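Side-chain contacts in GDP-6-deoxy-D-mannose reductase (Pseudomonas aeruginosa, PDB 6X3B), which probably reduces GDP-4-dehydro-6-deoxy-D-mannose, with NADPH bound as cofactor, in the pathway that builds the lipopolysaccharide O-antigen: residues K36-Q39 with A40-A44; L105-L108 with Q109-A113; G130-E134 with A135-I139; L223-Q226 with D227-A231; I259-L262 with A263-Q267. All blocks are in the same frame, centred on the assembly; numbering follows the deposited sequence.

Contact 1: residues K36-Q39 with A40-A44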
loop_
_atom_site.group_PDB
_atom_site.type_symbol
_atom_site.label_atom_id
_atom_site.label_comp_id
_atom_site.label_asym_id
_atom_site.label_seq_id
_atom_site.Cartn_x
_atom_site.Cartn_y
_atom_site.Cartn_z
ATOM N N LYS A 36 -9.621 21.802 12.122
ATOM C CA LYS A 36 -10.053 22.999 12.893
ATOM C C LYS A 36 -8.886 23.984 13.016
ATOM O O LYS A 36 -9.126 25.192 12.902
ATOM C CB LYS A 36 -10.610 22.583 14.257
ATOM C CG LYS A 36 -11.934 21.839 14.197
ATOM C CD LYS A 36 -12.391 21.315 15.534
ATOM C CE LYS A 36 -12.704 22.421 16.519
ATOM N NZ LYS A 36 -13.264 21.895 17.787
ATOM N N HIS A 37 -7.676 23.478 13.258
ATOM C CA HIS A 37 -6.478 24.347 13.356
ATOM C C HIS A 37 -6.167 24.948 11.980
ATOM O O HIS A 37 -5.729 26.103 11.936
ATOM C CB HIS A 37 -5.295 23.561 13.926
ATOM C CG HIS A 37 -5.326 23.442 15.412
ATOM N ND1 HIS A 37 -5.085 24.514 16.239
ATOM C CD2 HIS A 37 -5.574 22.389 16.217
ATOM C CE1 HIS A 37 -5.178 24.128 17.492
ATOM N NE2 HIS A 37 -5.478 22.831 17.505
ATOM N N LEU A 38 -6.395 24.193 10.901
ATOM C CA LEU A 38 -6.095 24.725 9.571
ATOM C C LEU A 38 -7.081 25.822 9.183
ATOM O O LEU A 38 -6.686 26.842 8.613
ATOM C CB LEU A 38 -6.112 23.612 8.522
ATOM C CG LEU A 38 -5.795 23.980 7.062
ATOM C CD1 LEU A 38 -4.517 24.837 6.969
ATOM C CD2 LEU A 38 -5.670 22.718 6.188
ATOM N N GLN A 39 -8.371 25.623 9.473
ATOM C CA GLN A 39 -9.343 26.674 9.197
ATOM C C GLN A 39 -8.999 27.957 9.949
ATOM O O GLN A 39 -9.092 29.056 9.393
ATOM C CB GLN A 39 -10.750 26.191 9.554
ATOM C CG GLN A 39 -11.815 27.236 9.272
ATOM C CD GLN A 39 -13.215 26.688 9.378
ATOM O OE1 GLN A 39 -13.411 25.483 9.522
ATOM N NE2 GLN A 39 -14.204 27.576 9.299
ATOM N N ALA A 40 -8.583 27.840 11.210
ATOM C CA ALA A 40 -8.196 29.028 11.970
ATOM C C ALA A 40 -6.940 29.663 11.384
ATOM O O ALA A 40 -6.869 30.886 11.228
ATOM C CB ALA A 40 -7.983 28.662 13.440
ATOM N N TYR A 41 -5.952 28.836 11.041
ATOM C CA TYR A 41 -4.727 29.314 10.410
ATOM C C TYR A 41 -5.040 30.125 9.167
ATOM O O TYR A 41 -4.562 31.254 9.014
ATOM C CB TYR A 41 -3.832 28.114 10.071
ATOM C CG TYR A 41 -2.409 28.434 9.612
ATOM C CD1 TYR A 41 -2.165 29.140 8.435
ATOM C CD2 TYR A 41 -1.310 27.972 10.336
ATOM C CE1 TYR A 41 -0.858 29.415 8.008
ATOM C CE2 TYR A 41 -0.003 28.235 9.920
ATOM C CZ TYR A 41 0.216 28.954 8.759
ATOM O OH TYR A 41 1.513 29.203 8.363
ATOM N N LEU A 42 -5.855 29.565 8.266
ATOM C CA LEU A 42 -6.170 30.246 7.017
ATOM C C LEU A 42 -6.974 31.518 7.237
ATOM O O LEU A 42 -6.953 32.405 6.379
ATOM C CB LEU A 42 -6.928 29.306 6.077
ATOM C CG LEU A 42 -6.036 28.182 5.519
ATOM C CD1 LEU A 42 -6.845 27.172 4.740
ATOM C CD2 LEU A 42 -4.959 28.799 4.666
ATOM N N ALA A 43 -7.684 31.628 8.358
ATOM C CA ALA A 43 -8.445 32.844 8.616
ATOM C C ALA A 43 -7.556 33.970 9.121
ATOM O O ALA A 43 -7.877 35.143 8.916
ATOM C CB ALA A 43 -9.562 32.567 9.626
ATOM N N ALA A 44 -6.447 33.636 9.778
ATOM C CA ALA A 44 -5.601 34.626 10.429
ATOM C C ALA A 44 -4.364 35.004 9.625
ATOM O O ALA A 44 -3.815 36.088 9.846
ATOM C CB ALA A 44 -5.146 34.111 11.797
#
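Leu-38 and Leu-42 meet one turn apart on helix 33-44, the crossover helix of the Rossmann-type beta-alpha-beta unit that joins strand 23-28 to strand 49-51. Methyl CD1 of Leu-38 lies 3.9 Å from CG of Leu-42. It arrives there because CG of Leu-38 stands anti to the backbone N (chi1 -179°), which carries the branch along the helix toward the following turn. Leu-42 has the other common setting, CG anti to its carbonyl carbon (chi1 -71°), and the two side chains are inclined to each other. The same setting brings CG of Leu-42 to 3.4 Å from Leu-38 O, an oxygen already engaged by Leu-42 N at 2.9 Å. Beyond the pair, Leu-42 rests on Leu-25 and Leu-51 of the sheet, and Leu-38 on Val-27.

Tyr-41 uses the helix differently: its CB sits 3.3 Å from His-37 O, while the ring leads away toward Leu-233 of helix 225-238. The imidazole of His-37 takes no part in the contact; its NE2 bonds to Pro-184 O. Near the end of the helix the bonding slackens, for Ala-43 N approaches Gln-39 O at 3.1 Å in a weak bond with only 134° at the hydrogen.

Contact 2: residues L105-L108 with Q109-A113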
loop_
_atom_site.group_PDB
_atom_site.type_symbol
_atom_site.label_atom_id
_atom_site.label_comp_id
_atom_site.label_asym_id
_atom_site.label_seq_id
_atom_site.Cartn_x
_atom_site.Cartn_y
_atom_site.Cartn_z
ATOM N N LEU A 105 -10.564 6.908 -2.651
ATOM C CA LEU A 105 -10.900 6.650 -4.045
ATOM C C LEU A 105 -12.194 7.347 -4.438
ATOM O O LEU A 105 -12.288 7.928 -5.528
ATOM C CB LEU A 105 -11.017 5.152 -4.297
ATOM C CG LEU A 105 -11.565 4.810 -5.690
ATOM C CD1 LEU A 105 -10.570 5.179 -6.830
ATOM C CD2 LEU A 105 -11.948 3.344 -5.761
ATOM N N ASN A 106 -13.219 7.290 -3.574
ATOM C CA ASN A 106 -14.457 7.979 -3.915
ATOM C C ASN A 106 -14.218 9.473 -4.077
ATOM O O ASN A 106 -14.741 10.095 -5.010
ATOM C CB ASN A 106 -15.538 7.721 -2.856
ATOM C CG ASN A 106 -16.018 6.291 -2.858
ATOM O OD1 ASN A 106 -15.919 5.593 -3.874
ATOM N ND2 ASN A 106 -16.552 5.842 -1.720
ATOM N N LEU A 107 -13.435 10.068 -3.178
ATOM C CA LEU A 107 -13.100 11.487 -3.318
ATOM C C LEU A 107 -12.384 11.765 -4.640
ATOM O O LEU A 107 -12.715 12.718 -5.353
ATOM C CB LEU A 107 -12.236 11.925 -2.144
ATOM C CG LEU A 107 -11.656 13.330 -2.229
ATOM C CD1 LEU A 107 -12.793 14.360 -2.183
ATOM C CD2 LEU A 107 -10.697 13.492 -1.059
ATOM N N LEU A 108 -11.375 10.955 -4.970
ATOM C CA LEU A 108 -10.637 11.167 -6.214
ATOM C C LEU A 108 -11.566 11.094 -7.421
ATOM O O LEU A 108 -11.528 11.963 -8.300
ATOM C CB LEU A 108 -9.516 10.128 -6.314
ATOM C CG LEU A 108 -8.381 10.325 -5.296
ATOM C CD1 LEU A 108 -7.480 9.067 -5.245
ATOM C CD2 LEU A 108 -7.551 11.572 -5.660
ATOM N N GLN A 109 -12.462 10.098 -7.446
ATOM C CA GLN A 109 -13.375 9.952 -8.580
ATOM C C GLN A 109 -14.366 11.110 -8.669
ATOM O O GLN A 109 -14.703 11.561 -9.777
ATOM C CB GLN A 109 -14.113 8.620 -8.484
ATOM C CG GLN A 109 -13.152 7.463 -8.584
ATOM C CD GLN A 109 -13.853 6.158 -8.724
ATOM O OE1 GLN A 109 -14.723 5.811 -7.901
ATOM N NE2 GLN A 109 -13.473 5.395 -9.746
ATOM N N ALA A 110 -14.890 11.563 -7.524
ATOM C CA ALA A 110 -15.790 12.710 -7.524
ATOM C C ALA A 110 -15.084 13.963 -8.052
ATOM O O ALA A 110 -15.646 14.714 -8.862
ATOM C CB ALA A 110 -16.336 12.954 -6.114
ATOM N N LEU A 111 -13.857 14.212 -7.582
ATOM C CA LEU A 111 -13.066 15.331 -8.096
ATOM C C LEU A 111 -12.856 15.198 -9.600
ATOM O O LEU A 111 -13.006 16.172 -10.356
ATOM C CB LEU A 111 -11.718 15.399 -7.365
ATOM C CG LEU A 111 -11.741 15.971 -5.935
ATOM C CD1 LEU A 111 -10.485 15.615 -5.150
ATOM C CD2 LEU A 111 -11.944 17.489 -5.949
ATOM N N LYS A 112 -12.512 13.990 -10.054
ATOM C CA LYS A 112 -12.300 13.756 -11.477
ATOM C C LYS A 112 -13.557 14.078 -12.275
ATOM O O LYS A 112 -13.503 14.797 -13.286
ATOM C CB LYS A 112 -11.868 12.301 -11.709
ATOM C CG LYS A 112 -11.560 12.012 -13.202
ATOM C CD LYS A 112 -11.040 10.577 -13.436
ATOM C CE LYS A 112 -10.920 10.291 -14.940
ATOM N NZ LYS A 112 -10.482 8.887 -15.209
ATOM N N ALA A 113 -14.711 13.570 -11.820
ATOM C CA ALA A 113 -15.950 13.793 -12.560
ATOM C C ALA A 113 -16.299 15.274 -12.634
ATOM O O ALA A 113 -16.897 15.720 -13.620
ATOM C CB ALA A 113 -17.102 13.016 -11.919
HETATM O O HOH W 1 -17.184 6.687 -6.721
#
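Helix 93-114, one face of which meets the second subunit, carries Leu-105 and Gln-109 in contact across a single turn. With CG anti to its carbonyl carbon (chi1 -64°), Gln-109 runs back over the preceding turn, its CG 3.2 Å from Leu-105 O. Farther out, methyl CD1 of Leu-105 lies 3.9 Å from Gln-109 CG and equally near CD. The amide is turned so that OE1 comes back toward Asn-106. A water between these residues donates to Gln-109 OE1 at 2.9 Å and, more weakly, to Asn-106 OD1 at 3.3 Å; it bridges two acceptors that could not bond directly. The other end of the Asn-106 amide is fixed by ND2 bonding to Leu-60 O.

The outer packing of this face, Leu-105 on Ala-94 and Gln-109 on Pro-93 of the second subunit, is consistent with the helical dimer interface common among extended short-chain dehydrogenases. Toward the Rossmann-type sheet, Leu-107 and Leu-111 lie side by side and point the same way, with Leu-107 CG 3.9 Å from Leu-111 CD1. Both touch Phe-120 of strand 119-123. Their backbones are joined by a nearly straight bond from Leu-111 N to Leu-107 O, 2.9 Å long with 172° at the hydrogen.

Contact 3: residues G130-E134 with A135-I139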
loop_
_atom_site.group_PDB
_atom_site.type_symbol
_atom_site.label_atom_id
_atom_site.label_comp_id
_atom_site.label_asym_id
_atom_site.label_seq_id
_atom_site.Cartn_x
_atom_site.Cartn_y
_atom_site.Cartn_z
ATOM N N GLY A 130 6.603 1.771 10.644
ATOM C CA GLY A 130 6.718 0.606 11.508
ATOM C C GLY A 130 8.001 0.609 12.332
ATOM O O GLY A 130 8.497 1.647 12.767
ATOM N N GLN A 131 8.542 -0.586 12.561
ATOM C CA GLN A 131 9.719 -0.733 13.405
ATOM C C GLN A 131 10.951 -0.312 12.621
ATOM O O GLN A 131 11.176 -0.783 11.503
ATOM C CB GLN A 131 9.857 -2.186 13.879
ATOM C CG GLN A 131 10.685 -2.362 15.135
ATOM C CD GLN A 131 10.241 -3.566 15.940
ATOM O OE1 GLN A 131 10.597 -4.689 15.617
ATOM N NE2 GLN A 131 9.442 -3.334 16.985
ATOM N N VAL A 132 11.729 0.602 13.183
ATOM C CA VAL A 132 12.923 1.101 12.513
ATOM C C VAL A 132 14.098 0.931 13.467
ATOM O O VAL A 132 14.005 1.292 14.644
ATOM C CB VAL A 132 12.769 2.571 12.077
ATOM C CG1 VAL A 132 14.081 3.099 11.555
ATOM C CG2 VAL A 132 11.702 2.700 10.992
ATOM N N ALA A 133 15.185 0.346 12.972
ATOM C CA ALA A 133 16.360 0.149 13.810
ATOM C C ALA A 133 16.992 1.493 14.142
ATOM O O ALA A 133 17.005 2.410 13.318
ATOM C CB ALA A 133 17.379 -0.760 13.114
ATOM N N GLU A 134 17.518 1.610 15.364
ATOM C CA GLU A 134 18.141 2.866 15.769
ATOM C C GLU A 134 19.243 3.289 14.804
ATOM O O GLU A 134 19.441 4.491 14.571
ATOM C CB GLU A 134 18.669 2.744 17.196
ATOM C CG GLU A 134 17.553 2.483 18.183
ATOM C CD GLU A 134 17.962 2.664 19.634
ATOM O OE1 GLU A 134 19.152 2.936 19.914
ATOM O OE2 GLU A 134 17.071 2.535 20.496
ATOM N N ALA A 135 19.931 2.324 14.196
ATOM C CA ALA A 135 20.984 2.646 13.238
ATOM C C ALA A 135 20.442 3.252 11.953
ATOM O O ALA A 135 21.190 3.931 11.239
ATOM C CB ALA A 135 21.804 1.391 12.921
ATOM N N ALA A 136 19.164 3.038 11.641
ATOM C CA ALA A 136 18.539 3.655 10.481
ATOM C C ALA A 136 17.995 5.047 10.766
ATOM O O ALA A 136 17.471 5.683 9.852
ATOM C CB ALA A 136 17.399 2.775 9.953
ATOM N N LEU A 137 18.073 5.521 12.008
ATOM C CA LEU A 137 17.632 6.874 12.309
ATOM C C LEU A 137 18.660 7.880 11.793
ATOM O O LEU A 137 19.863 7.601 11.792
ATOM C CB LEU A 137 17.440 7.050 13.813
ATOM C CG LEU A 137 16.400 6.154 14.495
ATOM C CD1 LEU A 137 16.229 6.589 15.930
ATOM C CD2 LEU A 137 15.056 6.187 13.773
ATOM N N PRO A 138 18.213 9.065 11.335
ATOM C CA PRO A 138 16.815 9.506 11.259
ATOM C C PRO A 138 16.086 8.917 10.059
ATOM O O PRO A 138 16.691 8.729 8.999
ATOM C CB PRO A 138 16.936 11.026 11.125
ATOM C CG PRO A 138 18.234 11.220 10.370
ATOM C CD PRO A 138 19.148 10.089 10.828
ATOM N N ILE A 139 14.789 8.652 10.228
ATOM C CA ILE A 139 14.001 8.009 9.179
ATOM C C ILE A 139 13.914 8.909 7.958
ATOM O O ILE A 139 13.546 10.080 8.060
ATOM C CB ILE A 139 12.595 7.680 9.703
ATOM C CG1 ILE A 139 12.675 6.683 10.860
ATOM C CG2 ILE A 139 11.698 7.200 8.554
ATOM C CD1 ILE A 139 11.349 6.396 11.474
#
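Val-132 is the apolar centre, pointing across the loop so that both its methyls meet the returning chain. CG1, held anti to the backbone N (chi1 173°), lies 3.7 Å from Ala-136 CB and also reaches Leu-137 CD2 at 3.9 Å. CG2 meets CD1 of Ile-139 at 3.7 Å, the isoleucine slanting across the valine. Leu-143 adds to the cover over Val-132.

The chain turns back through a short 3-10 segment in the long connection between strand 119-123 and helix 150-169 of the Rossmann-type fold. Ala-136 N bonds to Ala-133 O at 2.8 Å, and Leu-137 N to Glu-134 O at 3.1 Å. In both of these i to i+3 bonds the donor stands well above the carbonyl plane, 54° out of it in the first and 65° in the second. Leu-137 folds over the same acceptor, its CB 3.3 Å from Glu-134 O, and a cis peptide follows it, before Pro-138.

At the polar edge, Gln-284 NE2 bonds to Val-132 O, and the backbone of Ile-139 pairs with Arg-288 and Ser-290. The carboxylate of Glu-134 extends outward, where OE1 forms a long, weak ion pair with Arg-286 NH1.

Contact 4: residues L223-Q226 with D227-A231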
loop_
_atom_site.group_PDB
_atom_site.type_symbol
_atom_site.label_atom_id
_atom_site.label_comp_id
_atom_site.label_asym_id
_atom_site.label_seq_id
_atom_site.Cartn_x
_atom_site.Cartn_y
_atom_site.Cartn_z
ATOM N N LEU A 223 5.961 17.767 16.479
ATOM C CA LEU A 223 5.759 19.111 15.950
ATOM C C LEU A 223 4.485 19.715 16.529
ATOM O O LEU A 223 3.487 19.014 16.728
ATOM C CB LEU A 223 5.634 19.105 14.417
ATOM C CG LEU A 223 6.889 18.847 13.586
ATOM C CD1 LEU A 223 6.493 18.632 12.131
ATOM C CD2 LEU A 223 7.843 20.028 13.720
ATOM N N ASP A 224 4.500 21.026 16.762
ATOM C CA ASP A 224 3.242 21.726 16.975
ATOM C C ASP A 224 2.365 21.589 15.740
ATOM O O ASP A 224 2.859 21.611 14.608
ATOM C CB ASP A 224 3.473 23.218 17.258
ATOM C CG ASP A 224 2.231 23.888 17.828
ATOM O OD1 ASP A 224 1.367 24.343 17.048
ATOM O OD2 ASP A 224 2.112 23.923 19.063
ATOM N N VAL A 225 1.051 21.468 15.955
ATOM C CA VAL A 225 0.123 21.341 14.831
ATOM C C VAL A 225 0.264 22.507 13.856
ATOM O O VAL A 225 0.047 22.346 12.651
ATOM C CB VAL A 225 -1.324 21.202 15.355
ATOM C CG1 VAL A 225 -1.733 22.426 16.169
ATOM C CG2 VAL A 225 -2.308 20.936 14.210
ATOM N N GLN A 226 0.630 23.691 14.350
ATOM C CA GLN A 226 0.790 24.831 13.448
ATOM C C GLN A 226 2.000 24.666 12.529
ATOM O O GLN A 226 1.971 25.119 11.375
ATOM C CB GLN A 226 0.915 26.129 14.243
ATOM C CG GLN A 226 1.105 27.340 13.329
ATOM C CD GLN A 226 1.176 28.649 14.082
ATOM O OE1 GLN A 226 0.262 28.993 14.834
ATOM N NE2 GLN A 226 2.265 29.394 13.881
ATOM N N ASP A 227 3.072 24.038 13.015
ATOM C CA ASP A 227 4.204 23.769 12.129
ATOM C C ASP A 227 3.850 22.691 11.116
ATOM O O ASP A 227 4.293 22.751 9.960
ATOM C CB ASP A 227 5.438 23.371 12.938
ATOM C CG ASP A 227 6.134 24.571 13.558
ATOM O OD1 ASP A 227 6.071 25.670 12.962
ATOM O OD2 ASP A 227 6.734 24.424 14.638
ATOM N N VAL A 228 3.031 21.713 11.528
ATOM C CA VAL A 228 2.545 20.702 10.594
ATOM C C VAL A 228 1.713 21.354 9.498
ATOM O O VAL A 228 1.889 21.065 8.310
ATOM C CB VAL A 228 1.743 19.622 11.338
ATOM C CG1 VAL A 228 1.158 18.633 10.344
ATOM C CG2 VAL A 228 2.619 18.913 12.355
ATOM N N LEU A 229 0.775 22.231 9.887
ATOM C CA LEU A 229 -0.030 22.939 8.897
ATOM C C LEU A 229 0.831 23.736 7.935
ATOM O O LEU A 229 0.538 23.810 6.735
ATOM C CB LEU A 229 -1.000 23.888 9.590
ATOM C CG LEU A 229 -2.049 23.154 10.389
ATOM C CD1 LEU A 229 -2.925 24.185 11.066
ATOM C CD2 LEU A 229 -2.819 22.277 9.422
ATOM N N SER A 230 1.838 24.419 8.457
ATOM C CA SER A 230 2.632 25.280 7.591
ATOM C C SER A 230 3.410 24.446 6.585
ATOM O O SER A 230 3.596 24.854 5.433
ATOM C CB SER A 230 3.562 26.141 8.443
ATOM O OG SER A 230 4.590 26.711 7.655
ATOM N N ALA A 231 3.829 23.250 6.999
ATOM C CA ALA A 231 4.469 22.328 6.071
ATOM C C ALA A 231 3.523 21.921 4.955
ATOM O O ALA A 231 3.945 21.823 3.805
ATOM C CB ALA A 231 4.978 21.095 6.832
HETATM O O HOH W 2 6.835 22.422 16.346
#
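The carboxylates of Asp-224 and Asp-227, the flat groups at the start of helix 225-238, are both engaged through their oxygens. Asp-224 is the N-cap: with CG anti to its backbone N (chi1 -165°), it presents OD1 to Gln-226 N at 2.9 Å, the donor arriving on the anti side and 20° out of the carboxylate plane. Its other oxygen, OD2, bonds to Ser-309 OG. In Asp-227, OD1 receives Glu-303 N, while OD2 receives Ile-304 N and also a water at 2.6 Å. That water accepts in turn from Asp-224 N at 2.8 Å. In a capping box the side chain of the third helical residue accepts directly from the N-cap N; here the water lies between Asp-227 OD2 and Asp-224 N.

Main-chain bonds complete the turn. Asp-224 O takes Val-228 N at 3.1 Å and, more weakly, Asp-227 N. Leu-223, next to last in strand 219-224, covers the turn from the apolar side: its CB lies 3.7 Å from Val-228 CG2, and its CD2 is 4.2 Å from Asp-227 CB, the latter two side chains crossing at about a right angle. One turn on, Leu-229 CG packs 3.2 Å from Val-225 O.

The nearest charged oxygens of the two acids are 5.9 Å apart, Asp-224 OD1 from Asp-227 OD2. With three backbone N-H groups bonded to the pair and the positive end of the helix dipole beside them, both are probably stabilised as anions despite the burial of Asp-227.

Contact 5: residues I259-L262 with A263-Q267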
loop_
_atom_site.group_PDB
_atom_site.type_symbol
_atom_site.label_atom_id
_atom_site.label_comp_id
_atom_site.label_asym_id
_atom_site.label_seq_id
_atom_site.Cartn_x
_atom_site.Cartn_y
_atom_site.Cartn_z
ATOM N N ILE A 259 6.702 15.466 29.988
ATOM C CA ILE A 259 5.804 15.514 31.146
ATOM C C ILE A 259 6.366 16.430 32.226
ATOM O O ILE A 259 5.633 17.220 32.838
ATOM C CB ILE A 259 5.546 14.102 31.697
ATOM C CG1 ILE A 259 4.659 13.304 30.746
ATOM C CG2 ILE A 259 4.875 14.169 33.074
ATOM C CD1 ILE A 259 4.633 11.805 31.089
ATOM N N GLU A 260 7.674 16.335 32.484
ATOM C CA GLU A 260 8.303 17.217 33.456
ATOM C C GLU A 260 8.181 18.682 33.042
ATOM O O GLU A 260 7.928 19.550 33.886
ATOM C CB GLU A 260 9.767 16.825 33.647
ATOM C CG GLU A 260 9.926 15.559 34.518
ATOM C CD GLU A 260 11.340 15.027 34.520
ATOM O OE1 GLU A 260 12.015 15.104 35.576
ATOM O OE2 GLU A 260 11.780 14.532 33.457
ATOM N N LEU A 261 8.348 18.977 31.746
ATOM C CA LEU A 261 8.203 20.355 31.287
ATOM C C LEU A 261 6.761 20.835 31.413
ATOM O O LEU A 261 6.521 22.006 31.725
ATOM C CB LEU A 261 8.705 20.493 29.845
ATOM C CG LEU A 261 8.705 21.903 29.235
ATOM C CD1 LEU A 261 9.493 22.863 30.113
ATOM C CD2 LEU A 261 9.288 21.887 27.810
ATOM N N LEU A 262 5.785 19.951 31.188
ATOM C CA LEU A 262 4.394 20.327 31.429
ATOM C C LEU A 262 4.174 20.718 32.890
ATOM O O LEU A 262 3.576 21.757 33.181
ATOM C CB LEU A 262 3.458 19.183 31.041
ATOM C CG LEU A 262 3.047 19.018 29.574
ATOM C CD1 LEU A 262 2.352 17.659 29.416
ATOM C CD2 LEU A 262 2.133 20.136 29.109
ATOM N N ALA A 263 4.634 19.878 33.824
ATOM C CA ALA A 263 4.526 20.192 35.247
ATOM C C ALA A 263 5.197 21.518 35.575
ATOM O O ALA A 263 4.646 22.329 36.329
ATOM C CB ALA A 263 5.140 19.067 36.084
ATOM N N ASP A 264 6.386 21.754 35.016
ATOM C CA ASP A 264 7.092 23.008 35.258
ATOM C C ASP A 264 6.281 24.197 34.752
ATOM O O ASP A 264 6.117 25.203 35.457
ATOM C CB ASP A 264 8.475 22.962 34.595
ATOM C CG ASP A 264 9.388 24.086 35.058
ATOM O OD1 ASP A 264 9.112 24.683 36.120
ATOM O OD2 ASP A 264 10.382 24.381 34.358
ATOM N N ILE A 265 5.755 24.096 33.530
ATOM C CA ILE A 265 4.945 25.184 32.983
ATOM C C ILE A 265 3.716 25.422 33.853
ATOM O O ILE A 265 3.298 26.567 34.074
ATOM C CB ILE A 265 4.556 24.877 31.528
ATOM C CG1 ILE A 265 5.803 24.889 30.634
ATOM C CG2 ILE A 265 3.514 25.894 30.991
ATOM C CD1 ILE A 265 5.606 24.144 29.298
ATOM N N ALA A 266 3.123 24.345 34.367
ATOM C CA ALA A 266 1.892 24.442 35.141
ATOM C C ALA A 266 2.121 24.891 36.577
ATOM O O ALA A 266 1.144 25.184 37.276
ATOM C CB ALA A 266 1.180 23.094 35.134
ATOM N N GLN A 267 3.382 24.952 37.023
ATOM C CA GLN A 267 3.738 25.273 38.409
ATOM C C GLN A 267 3.113 24.255 39.359
ATOM O O GLN A 267 2.544 24.587 40.406
ATOM C CB GLN A 267 3.365 26.722 38.759
ATOM C CG GLN A 267 4.094 27.704 37.839
ATOM C CD GLN A 267 3.695 29.163 38.074
ATOM O OE1 GLN A 267 4.254 29.848 38.930
ATOM N NE2 GLN A 267 2.708 29.620 37.338
#
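Leu-261 and Ile-265 lie one turn apart in a run of four i to i+4 bonds, from Ala-263 N to Ile-259 O (3.0 Å, 171° at the hydrogen) through Ala-266 N to Leu-262 O at 2.9 Å, after which helix 255-266 closes in a Schellman motif. Gln-267 marks that stop with a positive phi of 59°, its N bonded to Asp-264 O at 3.2 Å.

The side-chain contact is Leu-261 CG against Ile-265 CD1, 3.8 Å apart. Leu-261 sends its branch forward along the axis, CG anti to the backbone N. Ile-265 reaches back with CG1 anti to the carbonyl carbon (chi1 -67°), so that the end of the longer branch comes onto the leucine while CG2 stays beside the carbonyl. On the way CG1 passes 3.2 Å from Leu-261 O, with CD1 at 3.4 Å from the same oxygen; the branch thus lies against an oxygen that is already bonded to Ile-265 N at 2.9 Å.

Helix 306-320 takes this apolar edge, with Leu-310 touching Leu-261 and Leu-314 touching Ile-265. Leu-262 wedges between that helix and helix 191-203, where it meets Ile-199, and Lys-203 NZ from the latter helix bonds to Ala-266 O.

Contacts 1 and 4 form the one pair that touches: methyl CD1 of Leu-229 lies 3.5 Å from His-37 C, and Tyr-41 CE2 lies 3.7 Å from Gln-226 CG, packing helix 33-44 against helix 225-238. Both come near the NADPH, the side chains of Lys-36 and Val-228 each being about 7 Å from it. Contact 2 approaches the cofactor as well, with the Asn-106 side chain about 8 Å away, although its centre is about 25 Å from that of contact 1. Contact 3 is more remote, Ile-139 being about 13 Å from NADPH. Contact 5, about 22 Å from contact 4 between centres, lies across the chain's centre from contact 2, with about 46 Å between their centres.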